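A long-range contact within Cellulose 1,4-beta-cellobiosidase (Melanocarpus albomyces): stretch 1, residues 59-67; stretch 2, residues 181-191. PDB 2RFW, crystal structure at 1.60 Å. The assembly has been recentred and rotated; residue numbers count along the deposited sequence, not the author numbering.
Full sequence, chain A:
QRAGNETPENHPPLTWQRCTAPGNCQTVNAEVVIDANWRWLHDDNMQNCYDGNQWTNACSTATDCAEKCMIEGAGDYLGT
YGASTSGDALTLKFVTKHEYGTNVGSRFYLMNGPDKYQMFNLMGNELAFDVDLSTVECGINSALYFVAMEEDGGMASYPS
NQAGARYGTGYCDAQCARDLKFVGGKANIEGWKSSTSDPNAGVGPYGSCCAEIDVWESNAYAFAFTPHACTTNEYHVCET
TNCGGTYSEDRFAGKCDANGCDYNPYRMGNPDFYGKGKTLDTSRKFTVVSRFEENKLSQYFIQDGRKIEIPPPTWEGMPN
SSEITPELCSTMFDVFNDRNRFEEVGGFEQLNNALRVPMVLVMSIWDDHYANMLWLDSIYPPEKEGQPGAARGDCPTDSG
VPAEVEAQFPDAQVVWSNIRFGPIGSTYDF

Stretch 1 (59-67) CSTATDCAE
Stretch 2 181-191: KFVGGKANIEG

The contact joins the start of a helix to a β-hairpin more than a hundred residues further along the chain and buries 492 Å² in total. In stretch 1 a loop, C59 to T61, with S60 at 176/-63, leads into a helix that runs through E67 and continues beyond it. T61 occupies the N-cap position (phi/psi -110/173), and the helical residues that follow have phi between -51° and -92°. In stretch 2 the short strands 182-183 and 186-187 are linked by a type I' turn from V183 to K186. G184 (67/23) and G185 (73/18) fill its corners with the positive phi that glycine readily adopts, and K186 N donates to V183 O at 2.9 Å. N188 N bonds to K181 O at 3.2 Å, further down the hairpin. After A187 (-83/154) the chain leaves the strand and passes through I189 (-64/-83) to E190 (-24/73).

The nearest CA atoms belong to A62 and A187, 4.8 Å apart. T61 CA is 6.3 Å from E190 CA, and A66 CA is 5.8 Å from K186 CA, so stretch 2 is followed backward as stretch 1 advances.

A62 covers the most surface in stretch 1. Its CB points sideways, and its closest approaches are made by backbone atoms: A62 O lies 3.1 Å from A187 CB, while A62 N donates to E190 OE1 at 3.1 Å with an angle of 147°. This is the one hydrogen bond between the stretches. A free amide at the first turn of a helix has no earlier carbonyl to bond, and the carboxylate of E190, carried on an m, t side chain (-68°, 177°), supplies an acceptor. E190 OE1 also lies 3.3 Å from T61 CA. Within stretch 1, T61 (chi1 99°) caps the helix through a weak bond from D64 N to T61 OG1, 3.3 Å, and T61 N donates to D64 OD2 at 3.0 Å, with D64 chi1 in p.

I189 covers the most surface in stretch 2. Its CB points toward the helix start, and with both chi angles t (169° and -154°) I189 CG2 packs 3.8 Å from C65 SG and 3.5 Å from T61 O. C65, chi1 -93°, is held by a disulfide to C59, C59 SG to C65 SG 2.0 Å, and C65 CB meets A187 CB in apolar contact at 3.5 Å.

K186, nearly as extensive in its contact, reaches T63 and A66. Its CB points sideways, but the chain (chi1 -73°, chi2 -99°, chi3 153°, chi4 -103°) brings K186 NZ to 3.9 Å from T63 CA and 4.3 Å from A66 CB. E67 OE2 is 4.5 Å from K186 NZ, beyond salt-bridge range. A66 turns its CB toward the hairpin, A66 CB lying 3.7 Å from G185 O and 3.7 Å from F182 CE1; the F182 ring, with chi1 m (-72°) and chi2 -101°, presents its edge to A66 CA at 3.5 Å from F182 CE1.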

ATOM      1  N   CYS A  59      15.469  14.714  21.111  1.00 26.36           N
ATOM      2  CA  CYS A  59      15.441  13.300  21.387  1.00 27.77           C
ATOM      3  C   CYS A  59      16.774  12.724  21.852  1.00 22.70           C
ATOM      4  O   CYS A  59      17.674  13.447  22.273  1.00 50.94           O
ATOM      5  CB  CYS A  59      15.033  12.544  20.104  1.00 35.83           C
ATOM      6  SG  CYS A  59      13.321  11.952  20.163  1.00 23.24           S
ATOM      7  N   SER A  60      16.893  11.395  21.790  1.00 30.12           N
ATOM      8  CA  SER A  60      18.131  10.716  22.166  1.00 30.81           C
ATOM      9  C   SER A  60      17.999   9.197  22.118  1.00 34.11           C
ATOM     10  O   SER A  60      18.681   8.530  21.334  1.00 34.92           O
ATOM     11  CB  SER A  60      18.599  11.137  23.567  1.00 28.08           C
ATOM     12  OG  SER A  60      19.034   9.995  24.295  1.00 35.69           O
ATOM     13  N   THR A  61      17.132   8.647  22.960  1.00 36.94           N
ATOM     14  CA  THR A  61      16.944   7.207  23.048  1.00 45.25           C
ATOM     15  C   THR A  61      15.583   6.790  22.503  1.00 40.99           C
ATOM     16  O   THR A  61      14.758   7.651  22.198  1.00 46.24           O
ATOM     17  CB  THR A  61      17.055   6.706  24.501  1.00 51.21           C
ATOM     18  OG1 THR A  61      15.740   6.533  25.051  1.00 37.90           O
ATOM     19  CG2 THR A  61      17.773   7.743  25.350  1.00 61.42           C
ATOM     20  N   ALA A  62      15.394   5.482  22.411  1.00 44.74           N
ATOM     21  CA  ALA A  62      14.172   4.859  21.929  1.00 43.62           C
ATOM     22  C   ALA A  62      12.938   5.370  22.667  1.00 32.04           C
ATOM     23  O   ALA A  62      12.024   5.985  22.123  1.00 49.97           O
ATOM     24  CB  ALA A  62      14.259   3.346  22.097  1.00 43.66           C
ATOM     25  N   THR A  63      12.960   5.070  23.952  1.00 19.96           N
ATOM     26  CA  THR A  63      11.905   5.348  24.901  1.00 20.18           C
ATOM     27  C   THR A  63      11.605   6.822  25.096  1.00 30.86           C
ATOM     28  O   THR A  63      10.455   7.251  24.958  1.00 35.02           O
ATOM     29  CB  THR A  63      12.324   4.762  26.272  1.00 22.34           C
ATOM     30  OG1 THR A  63      12.360   3.336  26.164  1.00 33.64           O
ATOM     31  CG2 THR A  63      11.308   5.132  27.332  1.00 21.10           C
ATOM     32  N   ASP A  64      12.629   7.603  25.439  1.00 39.52           N
ATOM     33  CA  ASP A  64      12.405   9.002  25.817  1.00 39.38           C
ATOM     34  C   ASP A  64      11.791   9.783  24.657  1.00 37.39           C
ATOM     35  O   ASP A  64      10.985  10.692  24.877  1.00 42.88           O
ATOM     36  CB  ASP A  64      13.688   9.641  26.342  1.00 22.28           C
ATOM     37  CG  ASP A  64      14.732  10.002  25.312  1.00 29.80           C
ATOM     38  OD1 ASP A  64      15.780  10.566  25.719  1.00 25.78           O
ATOM     39  OD2 ASP A  64      14.534   9.743  24.104  1.00 18.48           O
ATOM     40  N   CYS A  65      12.151   9.424  23.431  1.00 28.23           N
ATOM     41  CA  CYS A  65      11.585  10.063  22.248  1.00 30.48           C
ATOM     42  C   CYS A  65      10.058  10.075  22.314  1.00 20.74           C
ATOM     43  O   CYS A  65       9.425  11.106  22.095  1.00 39.71           O
ATOM     44  CB  CYS A  65      12.015   9.335  20.983  1.00 42.68           C
ATOM     45  SG  CYS A  65      13.488   9.967  20.162  1.00 19.03           S
ATOM     46  N   ALA A  66       9.526   8.903  22.617  1.00 16.68           N
ATOM     47  CA  ALA A  66       8.091   8.652  22.724  1.00 12.88           C
ATOM     48  C   ALA A  66       7.487   9.386  23.918  1.00 20.56           C
ATOM     49  O   ALA A  66       6.281   9.666  23.949  1.00 23.15           O
ATOM     50  CB  ALA A  66       7.843   7.154  22.813  1.00 27.30           C
ATOM     51  N   GLU A  67       8.327   9.712  24.892  1.00 20.90           N
ATOM     52  CA  GLU A  67       7.911  10.499  26.050  1.00 24.29           C
ATOM     53  C   GLU A  67       8.135  11.988  25.825  1.00 29.27           C
ATOM     54  O   GLU A  67       7.571  12.813  26.554  1.00 46.34           O
ATOM     55  CB  GLU A  67       8.633  10.035  27.319  1.00 24.90           C
ATOM     56  CG  GLU A  67       7.921   8.937  28.095  1.00 24.14           C
ATOM     57  CD  GLU A  67       8.778   7.746  28.452  1.00 34.27           C
ATOM     58  OE1 GLU A  67       9.854   7.940  29.061  1.00 46.95           O
ATOM     59  OE2 GLU A  67       8.384   6.596  28.143  1.00 30.20           O
ATOM     60  N   LYS A 181       8.854   6.247  11.926  1.00 26.73           N
ATOM     61  CA  LYS A 181       9.671   6.955  12.914  1.00 30.13           C
ATOM     62  C   LYS A 181       9.362   6.465  14.323  1.00 33.66           C
ATOM     63  O   LYS A 181      10.148   6.644  15.256  1.00 28.05           O
ATOM     64  CB  LYS A 181       9.463   8.461  12.773  1.00 22.03           C
ATOM     65  CG  LYS A 181       9.817   9.007  11.394  1.00 14.59           C
ATOM     66  CD  LYS A 181       8.775   9.962  10.864  1.00 20.70           C
ATOM     67  CE  LYS A 181       9.230  11.400  10.693  1.00 10.51           C
ATOM     68  NZ  LYS A 181       8.149  12.209  10.046  1.00 18.51           N
ATOM     69  N   PHE A 182       8.199   5.830  14.441  1.00 34.02           N
ATOM     70  CA  PHE A 182       7.820   5.061  15.609  1.00 18.41           C
ATOM     71  C   PHE A 182       7.332   3.683  15.175  1.00 10.22           C
ATOM     72  O   PHE A 182       6.697   3.550  14.136  1.00 50.89           O
ATOM     73  CB  PHE A 182       6.727   5.725  16.440  1.00 24.92           C
ATOM     74  CG  PHE A 182       7.204   6.950  17.205  1.00 17.84           C
ATOM     75  CD1 PHE A 182       7.501   6.858  18.556  1.00 24.50           C
ATOM     76  CD2 PHE A 182       7.362   8.168  16.578  1.00 11.50           C
ATOM     77  CE1 PHE A 182       7.935   7.970  19.252  1.00 26.99           C
ATOM     78  CE2 PHE A 182       7.787   9.295  17.271  1.00  6.74           C
ATOM     79  CZ  PHE A 182       8.082   9.193  18.625  1.00 10.03           C
ATOM     80  N   VAL A 183       7.631   2.688  15.992  1.00 28.36           N
ATOM     81  CA  VAL A 183       7.100   1.346  15.875  1.00 24.50           C
ATOM     82  C   VAL A 183       6.781   0.784  17.259  1.00 24.50           C
ATOM     83  O   VAL A 183       7.586   0.922  18.181  1.00 32.04           O
ATOM     84  CB  VAL A 183       8.054   0.353  15.190  1.00 25.38           C
ATOM     85  CG1 VAL A 183       7.605  -1.076  15.472  1.00 29.80           C
ATOM     86  CG2 VAL A 183       8.100   0.612  13.704  1.00  2.08           C
ATOM     87  N   GLY A 184       5.614   0.157  17.362  1.00 20.43           N
ATOM     88  CA  GLY A 184       5.215  -0.450  18.619  1.00 22.43           C
ATOM     89  C   GLY A 184       4.963   0.617  19.671  1.00 29.47           C
ATOM     90  O   GLY A 184       5.036   0.294  20.857  1.00 35.05           O
ATOM     91  N   GLY A 185       4.674   1.825  19.213  1.00 36.14           N
ATOM     92  CA  GLY A 185       4.465   3.004  20.031  1.00 36.86           C
ATOM     93  C   GLY A 185       5.785   3.517  20.595  1.00 31.92           C
ATOM     94  O   GLY A 185       5.817   4.281  21.554  1.00 21.47           O
ATOM     95  N   LYS A 186       6.859   3.075  19.966  1.00 29.46           N
ATOM     96  CA  LYS A 186       8.241   3.334  20.320  1.00 31.48           C
ATOM     97  C   LYS A 186       9.022   3.945  19.163  1.00 32.38           C
ATOM     98  O   LYS A 186       8.616   3.781  18.009  1.00 34.10           O
ATOM     99  CB  LYS A 186       8.889   2.006  20.739  1.00 27.36           C
ATOM    100  CG  LYS A 186       8.416   1.511  22.092  1.00 24.77           C
ATOM    101  CD  LYS A 186       9.411   1.866  23.189  1.00 17.97           C
ATOM    102  CE  LYS A 186       8.716   2.003  24.531  1.00 15.34           C
ATOM    103  NZ  LYS A 186       8.550   3.444  24.886  1.00 19.55           N
ATOM    104  N   ALA A 187      10.119   4.631  19.454  1.00 29.95           N
ATOM    105  CA  ALA A 187      10.949   5.299  18.464  1.00 25.70           C
ATOM    106  C   ALA A 187      11.952   4.359  17.788  1.00 29.39           C
ATOM    107  O   ALA A 187      12.361   3.361  18.382  1.00 30.49           O
ATOM    108  CB  ALA A 187      11.704   6.449  19.114  1.00 14.79           C
ATOM    109  N   ASN A 188      12.329   4.713  16.569  1.00 35.23           N
ATOM    110  CA  ASN A 188      13.332   4.088  15.732  1.00 40.26           C
ATOM    111  C   ASN A 188      14.553   4.987  15.557  1.00 39.85           C
ATOM    112  O   ASN A 188      15.256   4.962  14.539  1.00 12.16           O
ATOM    113  CB  ASN A 188      12.772   3.781  14.341  1.00 48.09           C
ATOM    114  CG  ASN A 188      12.452   2.322  14.116  1.00 45.87           C
ATOM    115  OD1 ASN A 188      13.136   1.457  14.661  1.00 47.13           O
ATOM    116  ND2 ASN A 188      11.419   2.055  13.318  1.00 15.24           N
ATOM    117  N   ILE A 189      14.829   5.826  16.560  1.00 40.70           N
ATOM    118  CA  ILE A 189      15.956   6.747  16.365  1.00 27.64           C
ATOM    119  C   ILE A 189      17.249   5.947  16.240  1.00 29.84           C
ATOM    120  O   ILE A 189      17.652   5.673  15.103  1.00 33.22           O
ATOM    121  CB  ILE A 189      16.039   7.807  17.480  1.00 10.55           C
ATOM    122  CG1 ILE A 189      17.350   8.593  17.431  1.00 15.37           C
ATOM    123  CG2 ILE A 189      15.785   7.195  18.844  1.00 15.47           C
ATOM    124  CD1 ILE A 189      17.793   9.160  18.757  1.00 19.97           C
ATOM    125  N   GLU A 190      17.830   5.583  17.360  1.00 38.25           N
ATOM    126  CA  GLU A 190      19.056   4.842  17.563  1.00 40.69           C
ATOM    127  C   GLU A 190      19.457   3.945  16.400  1.00 53.67           C
ATOM    128  O   GLU A 190      19.357   2.716  16.487  1.00 53.81           O
ATOM    129  CB  GLU A 190      18.913   3.959  18.812  1.00 36.07           C
ATOM    130  CG  GLU A 190      18.817   4.716  20.123  1.00 37.99           C
ATOM    131  CD  GLU A 190      18.601   3.775  21.297  1.00 33.74           C
ATOM    132  OE1 GLU A 190      18.197   4.254  22.379  1.00 27.33           O
ATOM    133  OE2 GLU A 190      18.840   2.560  21.119  1.00 29.74           O
ATOM    134  N   GLY A 191      19.931   4.519  15.296  1.00 58.16           N
ATOM    135  CA  GLY A 191      20.317   3.695  14.155  1.00 58.65           C
ATOM    136  C   GLY A 191      19.624   4.143  12.882  1.00 58.69           C
ATOM    137  O   GLY A 191      19.740   3.506  11.837  1.00 57.34           O
TER